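Local coordinates for uncharacterized protein (Sinorhizobium meliloti, PDB 3U5R) that probably serves as a thioredoxin-fold antioxidant oxidoreductase of the AhpC/TSA (peroxiredoxin-like) family, although its substrate and physiological role remain unknown, at residues S100-F106 and N202-T206. Numbering follows the deposited sequence.
Sequences SNDAQAF and NIKWT
One face of the Phe106 ring carries the aliphatic chain of Lys204, whose CG sits 3.6 Å from Phe106 CE2 in a CH-pi contact set off toward the rim, while Asp102 O lies at the ring's edge, in plane. This contact joins two loops of the thioredoxin fold: 100-106 follows strand 93-99 of the central sheet, and the loop 202-206 lies near the C-terminus. Within the latter, the Trp205 indole takes Ile203 CG2 over the centre of one face. The lysine illustrates how one side chain can split its roles, methylenes covering a ring and ammonium bonding to its own loop. It crosses the phenyl ring at about a right angle; bends at chi2 (-59°) and chi4 carry CD and CE past Phe106 CZ and turn NZ back to donate to Asn202 O and, from above the amide plane, to Asn202 OD1 (2.9 Å each). Were Lys204 an alanine, one face of Phe106 would probably lose its aliphatic cover and both Asn202 oxygens this donor. Lys204, the central residue of an inverse gamma turn, accepts at its O from Asp102 N (3.0 Å) and also from Gln133 NE2, which bonds Ser100 O as well and so bridges the two loops. Thr206 CG2 crosses Asp102 at about a right angle and packs on its CB at 3.7 Å. The Asp102 carboxylate, CG anti to the backbone N (chi1 168°), turns back on its own chain: OD1 receives Gln104 N nearly along its C-O axis, an Asx turn, and Ala105 N from above the carboxylate plane, an Asx motif, at 3.2 Å.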
ATOM      1  N   SER A 100      -3.786   7.705   4.837  1.00 14.80           N
ATOM      2  CA  SER A 100      -3.299   9.014   5.308  1.00 17.25           C
ATOM      3  C   SER A 100      -4.241  10.150   4.990  1.00 18.65           C
ATOM      4  O   SER A 100      -3.877  11.300   5.209  1.00 18.73           O
ATOM      5  CB  SER A 100      -1.962   9.403   4.674  1.00 19.14           C
ATOM      6  OG  SER A 100      -1.091   8.343   4.850  1.00 20.61           O
ATOM      7  N   ASN A 101      -5.441   9.830   4.505  1.00 17.53           N
ATOM      8  CA  ASN A 101      -6.331  10.873   4.058  1.00 19.73           C
ATOM      9  C   ASN A 101      -6.979  11.664   5.243  1.00 21.76           C
ATOM     10  O   ASN A 101      -7.350  11.092   6.283  1.00 18.29           O
ATOM     11  CB  ASN A 101      -7.413  10.286   3.152  1.00 19.55           C
ATOM     12  CG  ASN A 101      -6.932  10.022   1.725  1.00 18.63           C
ATOM     13  OD1 ASN A 101      -7.679   9.487   0.920  1.00 27.49           O
ATOM     14  ND2 ASN A 101      -5.716  10.388   1.404  1.00 16.12           N
ATOM     15  N   ASP A 102      -7.143  12.966   5.040  1.00 22.08           N
ATOM     16  CA  ASP A 102      -7.668  13.838   6.094  1.00 25.18           C
ATOM     17  C   ASP A 102      -9.144  13.510   6.391  1.00 26.02           C
ATOM     18  O   ASP A 102     -10.041  13.692   5.535  1.00 24.73           O
ATOM     19  CB  ASP A 102      -7.486  15.268   5.632  1.00 25.68           C
ATOM     20  CG  ASP A 102      -8.242  16.297   6.491  1.00 32.45           C
ATOM     21  OD1 ASP A 102      -8.951  15.961   7.473  1.00 31.82           O
ATOM     22  OD2 ASP A 102      -8.110  17.498   6.121  1.00 41.48           O
ATOM     23  N   ALA A 103      -9.402  12.983   7.591  1.00 27.16           N
ATOM     24  CA  ALA A 103     -10.693  12.379   7.812  1.00 29.02           C
ATOM     25  C   ALA A 103     -11.720  13.416   8.325  1.00 30.73           C
ATOM     26  O   ALA A 103     -12.910  13.093   8.424  1.00 31.35           O
ATOM     27  CB  ALA A 103     -10.582  11.216   8.749  1.00 29.00           C
ATOM     28  N   GLN A 104     -11.262  14.634   8.638  1.00 32.12           N
ATOM     29  CA  GLN A 104     -12.182  15.753   8.937  1.00 34.60           C
ATOM     30  C   GLN A 104     -12.816  16.137   7.606  1.00 34.54           C
ATOM     31  O   GLN A 104     -14.057  16.218   7.517  1.00 35.95           O
ATOM     32  CB  GLN A 104     -11.459  16.973   9.542  1.00 34.74           C
ATOM     33  CG  GLN A 104     -10.581  16.719  10.765  1.00 38.88           C
ATOM     34  CD  GLN A 104     -11.359  16.264  12.011  1.00 47.23           C
ATOM     35  OE1 GLN A 104     -11.267  15.095  12.442  1.00 48.90           O
ATOM     36  NE2 GLN A 104     -12.122  17.187  12.602  1.00 49.33           N
ATOM     37  N   ALA A 105     -11.972  16.368   6.577  1.00 32.53           N
ATOM     38  CA  ALA A 105     -12.477  16.680   5.228  1.00 31.89           C
ATOM     39  C   ALA A 105     -13.203  15.488   4.579  1.00 31.31           C
ATOM     40  O   ALA A 105     -14.178  15.693   3.844  1.00 29.93           O
ATOM     41  CB  ALA A 105     -11.358  17.216   4.303  1.00 32.72           C
ATOM     42  N   PHE A 106     -12.730  14.251   4.842  1.00 29.84           N
ATOM     43  CA  PHE A 106     -13.332  13.045   4.269  1.00 28.47           C
ATOM     44  C   PHE A 106     -13.656  12.026   5.345  1.00 28.67           C
ATOM     45  O   PHE A 106     -12.865  11.095   5.614  1.00 26.98           O
ATOM     46  CB  PHE A 106     -12.428  12.453   3.179  1.00 29.97           C
ATOM     47  CG  PHE A 106     -12.179  13.400   2.042  1.00 30.85           C
ATOM     48  CD1 PHE A 106     -12.961  13.348   0.892  1.00 33.98           C
ATOM     49  CD2 PHE A 106     -11.209  14.380   2.152  1.00 32.69           C
ATOM     50  CE1 PHE A 106     -12.750  14.255  -0.164  1.00 36.96           C
ATOM     51  CE2 PHE A 106     -11.013  15.301   1.148  1.00 38.32           C
ATOM     52  CZ  PHE A 106     -11.780  15.232  -0.038  1.00 36.90           C
ATOM     53  N   ASN A 202      -5.536  11.887  -5.486  1.00 20.63           N
ATOM     54  CA  ASN A 202      -4.501  12.448  -4.614  1.00 23.71           C
ATOM     55  C   ASN A 202      -4.812  12.091  -3.164  1.00 23.01           C
ATOM     56  O   ASN A 202      -5.985  12.005  -2.741  1.00 20.90           O
ATOM     57  CB  ASN A 202      -4.281  13.974  -4.770  1.00 24.66           C
ATOM     58  CG  ASN A 202      -5.527  14.787  -4.391  1.00 31.74           C
ATOM     59  OD1 ASN A 202      -6.618  14.508  -4.876  1.00 39.99           O
ATOM     60  ND2 ASN A 202      -5.374  15.769  -3.479  1.00 42.98           N
ATOM     61  N   ILE A 203      -3.739  11.860  -2.406  1.00 22.82           N
ATOM     62  CA  ILE A 203      -3.803  11.887  -0.959  1.00 21.78           C
ATOM     63  C   ILE A 203      -4.454  13.187  -0.524  1.00 23.39           C
ATOM     64  O   ILE A 203      -4.087  14.290  -0.959  1.00 21.63           O
ATOM     65  CB  ILE A 203      -2.369  11.675  -0.328  1.00 21.31           C
ATOM     66  CG1 ILE A 203      -1.871  10.291  -0.798  1.00 21.45           C
ATOM     67  CG2 ILE A 203      -2.372  11.898   1.239  1.00 20.56           C
ATOM     68  CD1 ILE A 203      -1.116   9.437   0.101  1.00 23.29           C
ATOM     69  N   LYS A 204      -5.421  13.086   0.379  1.00 23.85           N
ATOM     70  CA  LYS A 204      -6.104  14.295   0.796  1.00 25.83           C
ATOM     71  C   LYS A 204      -5.363  14.941   1.963  1.00 25.43           C
ATOM     72  O   LYS A 204      -5.702  14.707   3.118  1.00 23.25           O
ATOM     73  CB  LYS A 204      -7.547  13.928   1.153  1.00 25.76           C
ATOM     74  CG  LYS A 204      -8.270  13.262  -0.034  1.00 29.11           C
ATOM     75  CD  LYS A 204      -8.273  14.244  -1.225  1.00 32.61           C
ATOM     76  CE  LYS A 204      -9.254  13.866  -2.350  1.00 40.59           C
ATOM     77  NZ  LYS A 204      -8.618  13.054  -3.426  1.00 45.10           N
ATOM     78  N   TRP A 205      -4.338  15.727   1.627  1.00 26.24           N
ATOM     79  CA  TRP A 205      -3.512  16.442   2.594  1.00 27.14           C
ATOM     80  C   TRP A 205      -4.415  17.405   3.386  1.00 29.02           C
ATOM     81  O   TRP A 205      -5.319  18.019   2.816  1.00 28.34           O
ATOM     82  CB  TRP A 205      -2.465  17.267   1.835  1.00 27.39           C
ATOM     83  CG  TRP A 205      -1.670  16.377   0.955  1.00 26.46           C
ATOM     84  CD1 TRP A 205      -1.728  16.293  -0.396  1.00 26.10           C
ATOM     85  CD2 TRP A 205      -0.705  15.381   1.391  1.00 26.35           C
ATOM     86  NE1 TRP A 205      -0.838  15.316  -0.851  1.00 24.08           N
ATOM     87  CE2 TRP A 205      -0.196  14.758   0.235  1.00 24.38           C
ATOM     88  CE3 TRP A 205      -0.239  14.966   2.652  1.00 23.30           C
ATOM     89  CZ2 TRP A 205       0.753  13.726   0.290  1.00 23.90           C
ATOM     90  CZ3 TRP A 205       0.747  13.939   2.700  1.00 21.44           C
ATOM     91  CH2 TRP A 205       1.215  13.340   1.522  1.00 25.09           C
ATOM     92  N   THR A 206      -4.211  17.478   4.699  1.00 30.22           N
ATOM     93  CA  THR A 206      -4.901  18.482   5.535  1.00 32.79           C
ATOM     94  C   THR A 206      -4.424  19.868   5.063  1.00 35.12           C
ATOM     95  O   THR A 206      -3.248  20.015   4.731  1.00 35.00           O
ATOM     96  CB  THR A 206      -4.530  18.294   6.996  1.00 32.91           C
ATOM     97  OG1 THR A 206      -3.149  18.638   7.152  1.00 38.69           O
ATOM     98  CG2 THR A 206      -4.653  16.876   7.380  1.00 27.50           C
TER